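Local coordinates for protein beta-galactosidase (Bacillus circulans, PDB 4MAD) that probably hydrolyses terminal non-reducing beta-D-galactose residues from beta-D-galactosides, as a family 35 glycoside hydrolase, at residues A[298-303]-A[307-312]. Residues are numbered along the deposited sequence; the frame is centred on the assembly and turned at random.
Sequences GANHNE and QPTITS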
ATOM      1  N   GLY A 298      -2.356   2.860   1.137  1.00 12.38           N
ATOM      2  CA  GLY A 298      -3.536   3.349   0.481  1.00 12.41           C
ATOM      3  C   GLY A 298      -4.539   4.056   1.389  1.00 12.94           C
ATOM      4  O   GLY A 298      -4.235   4.353   2.464  1.00 13.90           O
ATOM      5  N   ALA A 299      -5.728   4.302   0.887  1.00 13.50           N
ATOM      6  CA  ALA A 299      -6.819   4.909   1.623  1.00 15.84           C
ATOM      7  C   ALA A 299      -8.162   4.585   1.011  1.00 14.32           C
ATOM      8  O   ALA A 299      -8.224   4.106  -0.057  1.00 18.71           O
ATOM      9  CB  ALA A 299      -6.668   6.368   1.715  1.00 11.93           C
ATOM     10  N   ASN A 300      -9.198   4.885   1.757  1.00 18.62           N
ATOM     11  CA  ASN A 300     -10.549   4.740   1.315  1.00 16.69           C
ATOM     12  C   ASN A 300     -11.285   6.033   1.608  1.00 17.43           C
ATOM     13  O   ASN A 300     -10.771   6.917   2.222  1.00 14.79           O
ATOM     14  CB  ASN A 300     -11.259   3.578   1.990  1.00 16.46           C
ATOM     15  CG  ASN A 300     -10.727   2.246   1.545  1.00 20.10           C
ATOM     16  OD1 ASN A 300     -11.066   1.769   0.528  1.00 21.89           O
ATOM     17  ND2 ASN A 300      -9.862   1.728   2.298  1.00 14.29           N
ATOM     18  N   HIS A 301     -12.464   6.129   1.053  1.00 16.43           N
ATOM     19  CA  HIS A 301     -13.329   7.251   1.313  1.00 19.52           C
ATOM     20  C   HIS A 301     -14.746   6.706   1.433  1.00 23.33           C
ATOM     21  O   HIS A 301     -15.188   6.075   0.565  1.00 27.57           O
ATOM     22  CB  HIS A 301     -13.221   8.251   0.148  1.00 20.01           C
ATOM     23  CG  HIS A 301     -13.683   9.621   0.485  1.00 23.45           C
ATOM     24  ND1 HIS A 301     -14.978   9.892   0.821  1.00 24.42           N
ATOM     25  CD2 HIS A 301     -13.023  10.788   0.575  1.00 23.14           C
ATOM     26  CE1 HIS A 301     -15.104  11.173   1.080  1.00 24.59           C
ATOM     27  NE2 HIS A 301     -13.935  11.739   0.933  1.00 27.23           N
ATOM     28  N   ASN A 302     -15.459   6.970   2.499  1.00 26.07           N
ATOM     29  CA  ASN A 302     -16.815   6.510   2.509  1.00 31.04           C
ATOM     30  C   ASN A 302     -17.662   7.642   1.941  1.00 33.44           C
ATOM     31  O   ASN A 302     -17.178   8.435   1.219  1.00 33.05           O
ATOM     32  CB  ASN A 302     -17.268   5.960   3.850  1.00 30.33           C
ATOM     33  CG  ASN A 302     -17.135   6.921   4.964  1.00 35.59           C
ATOM     34  OD1 ASN A 302     -17.181   6.550   6.120  1.00 37.97           O
ATOM     35  ND2 ASN A 302     -16.953   8.150   4.639  1.00 27.09           N
ATOM     36  N   GLU A 303     -18.838   7.690   2.182  1.00 37.68           N
ATOM     37  CA  GLU A 303     -19.386   8.869   1.512  1.00 40.76           C
ATOM     38  C   GLU A 303     -19.038  10.188   2.186  1.00 38.87           C
ATOM     39  O   GLU A 303     -19.242  11.233   1.645  1.00 37.74           O
ATOM     40  CB  GLU A 303     -20.907   8.741   1.406  1.00 20.00           C
ATOM     41  CG  GLU A 303     -21.374   7.594   0.523  1.00 20.00           C
ATOM     42  CD  GLU A 303     -20.842   7.698  -0.893  1.00 20.00           C
ATOM     43  OE1 GLU A 303     -20.800   8.824  -1.433  1.00 20.00           O
ATOM     44  OE2 GLU A 303     -20.469   6.654  -1.469  1.00 20.00           O
ATOM     45  N   GLN A 307     -10.216   7.957   4.693  1.00 16.79           N
ATOM     46  CA  GLN A 307      -9.758   7.003   5.698  1.00 15.87           C
ATOM     47  C   GLN A 307      -8.432   6.349   5.289  1.00 14.84           C
ATOM     48  O   GLN A 307      -8.389   5.567   4.425  1.00 16.37           O
ATOM     49  CB  GLN A 307     -10.806   5.919   5.904  1.00 16.33           C
ATOM     50  CG  GLN A 307     -12.205   6.371   6.019  1.00 13.94           C
ATOM     51  CD  GLN A 307     -13.234   5.245   5.811  1.00 22.95           C
ATOM     52  OE1 GLN A 307     -13.318   4.654   4.787  1.00 23.49           O
ATOM     53  NE2 GLN A 307     -14.006   4.998   6.811  1.00 26.32           N
ATOM     54  N   PRO A 308      -7.376   6.736   5.936  1.00 15.15           N
ATOM     55  CA  PRO A 308      -6.060   6.306   5.529  1.00 14.33           C
ATOM     56  C   PRO A 308      -5.774   4.948   6.143  1.00 15.42           C
ATOM     57  O   PRO A 308      -6.065   4.744   7.281  1.00 14.96           O
ATOM     58  CB  PRO A 308      -5.158   7.394   6.094  1.00 12.58           C
ATOM     59  CG  PRO A 308      -5.910   7.945   7.168  1.00 18.78           C
ATOM     60  CD  PRO A 308      -7.308   7.892   6.809  1.00 14.24           C
ATOM     61  N   THR A 309      -5.245   4.042   5.354  1.00 15.33           N
ATOM     62  CA  THR A 309      -4.871   2.736   5.817  1.00 15.22           C
ATOM     63  C   THR A 309      -3.550   2.827   6.583  1.00 14.84           C
ATOM     64  O   THR A 309      -2.758   3.641   6.268  1.00 15.60           O
ATOM     65  CB  THR A 309      -4.765   1.777   4.626  1.00 18.90           C
ATOM     66  OG1 THR A 309      -6.061   1.545   4.080  1.00 19.61           O
ATOM     67  CG2 THR A 309      -4.136   0.455   5.041  1.00 16.69           C
ATOM     68  N   ILE A 310      -3.377   1.993   7.591  1.00 13.67           N
ATOM     69  CA  ILE A 310      -2.236   2.060   8.459  1.00 14.15           C
ATOM     70  C   ILE A 310      -0.973   1.460   7.830  1.00 13.09           C
ATOM     71  O   ILE A 310      -1.009   0.889   6.813  1.00 13.34           O
ATOM     72  CB  ILE A 310      -2.470   1.351   9.822  1.00 12.55           C
ATOM     73  CG1 ILE A 310      -2.686  -0.133   9.654  1.00 12.35           C
ATOM     74  CG2 ILE A 310      -3.666   1.962  10.571  1.00 13.92           C
ATOM     75  CD1 ILE A 310      -2.765  -0.846  10.984  1.00 12.60           C
ATOM     76  N   THR A 311       0.143   1.621   8.509  1.00 13.99           N
ATOM     77  CA  THR A 311       1.389   1.062   8.036  1.00 13.38           C
ATOM     78  C   THR A 311       1.445  -0.484   7.975  1.00 14.83           C
ATOM     79  O   THR A 311       1.798  -1.030   6.991  1.00 16.74           O
ATOM     80  CB  THR A 311       2.560   1.527   8.926  1.00 14.41           C
ATOM     81  OG1 THR A 311       2.611   2.915   8.910  1.00 14.41           O
ATOM     82  CG2 THR A 311       3.867   0.926   8.407  1.00 13.44           C
ATOM     83  N   SER A 312       1.096  -1.136   9.059  1.00 13.18           N
ATOM     84  CA  SER A 312       1.059  -2.562   9.110  1.00 14.52           C
ATOM     85  C   SER A 312       0.029  -3.099   8.139  1.00 16.33           C
ATOM     86  O   SER A 312      -1.040  -2.612   8.072  1.00 12.76           O
ATOM     87  CB  SER A 312       0.656  -3.085  10.499  1.00 13.03           C
ATOM     88  OG  SER A 312       0.426  -4.466  10.528  1.00 12.73           O
TER
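Asn300 and Gln307 form an antiparallel hydrogen-bonded pair, with Asn300 N reaching Gln307 O at 2.9 Å and Gln307 N reaching Asn300 O at 2.7 Å. One residue further along, Ala299 and Pro308 make a non-hydrogen-bonded pair, a position where the proline's missing N-H costs no cross-strand bond. Just past the second strand, Thr309 N adds a third backbone bond, to Gly298 O at 3.1 Å.

Side-chain packing adds to the pairing on both faces of the ribbon. Ala299 CB rests 3.9 Å from Pro308 CA, while Gln307 and Asn300 share the other face. The Gln307 chain, extended beyond CG (chi2 163°), runs past Asn300 toward Asn302, bringing OE1 to 3.6 Å from Asn300 CB and carrying its amide across the Asn302 side chain at about a right angle, the two amide planes 42° apart. An alanine in place of Gln307 would probably keep the backbone bonds but leave Asn300 CB and the Asn302 side chain without this cover. Thr309 turns toward Gly298, and its CB packs 3.4 Å from Gly298 O.

Outside the pair, Pro308 is tied by a backbone bond to Trp256, and His301 meets the ring of Phe467. The arrangement is a short two-stranded beta hairpin, inserted after the last strand of the (beta/alpha)8 barrel, and its Asn300 side chain lies about 9 Å from that of Glu171, the predicted proton donor.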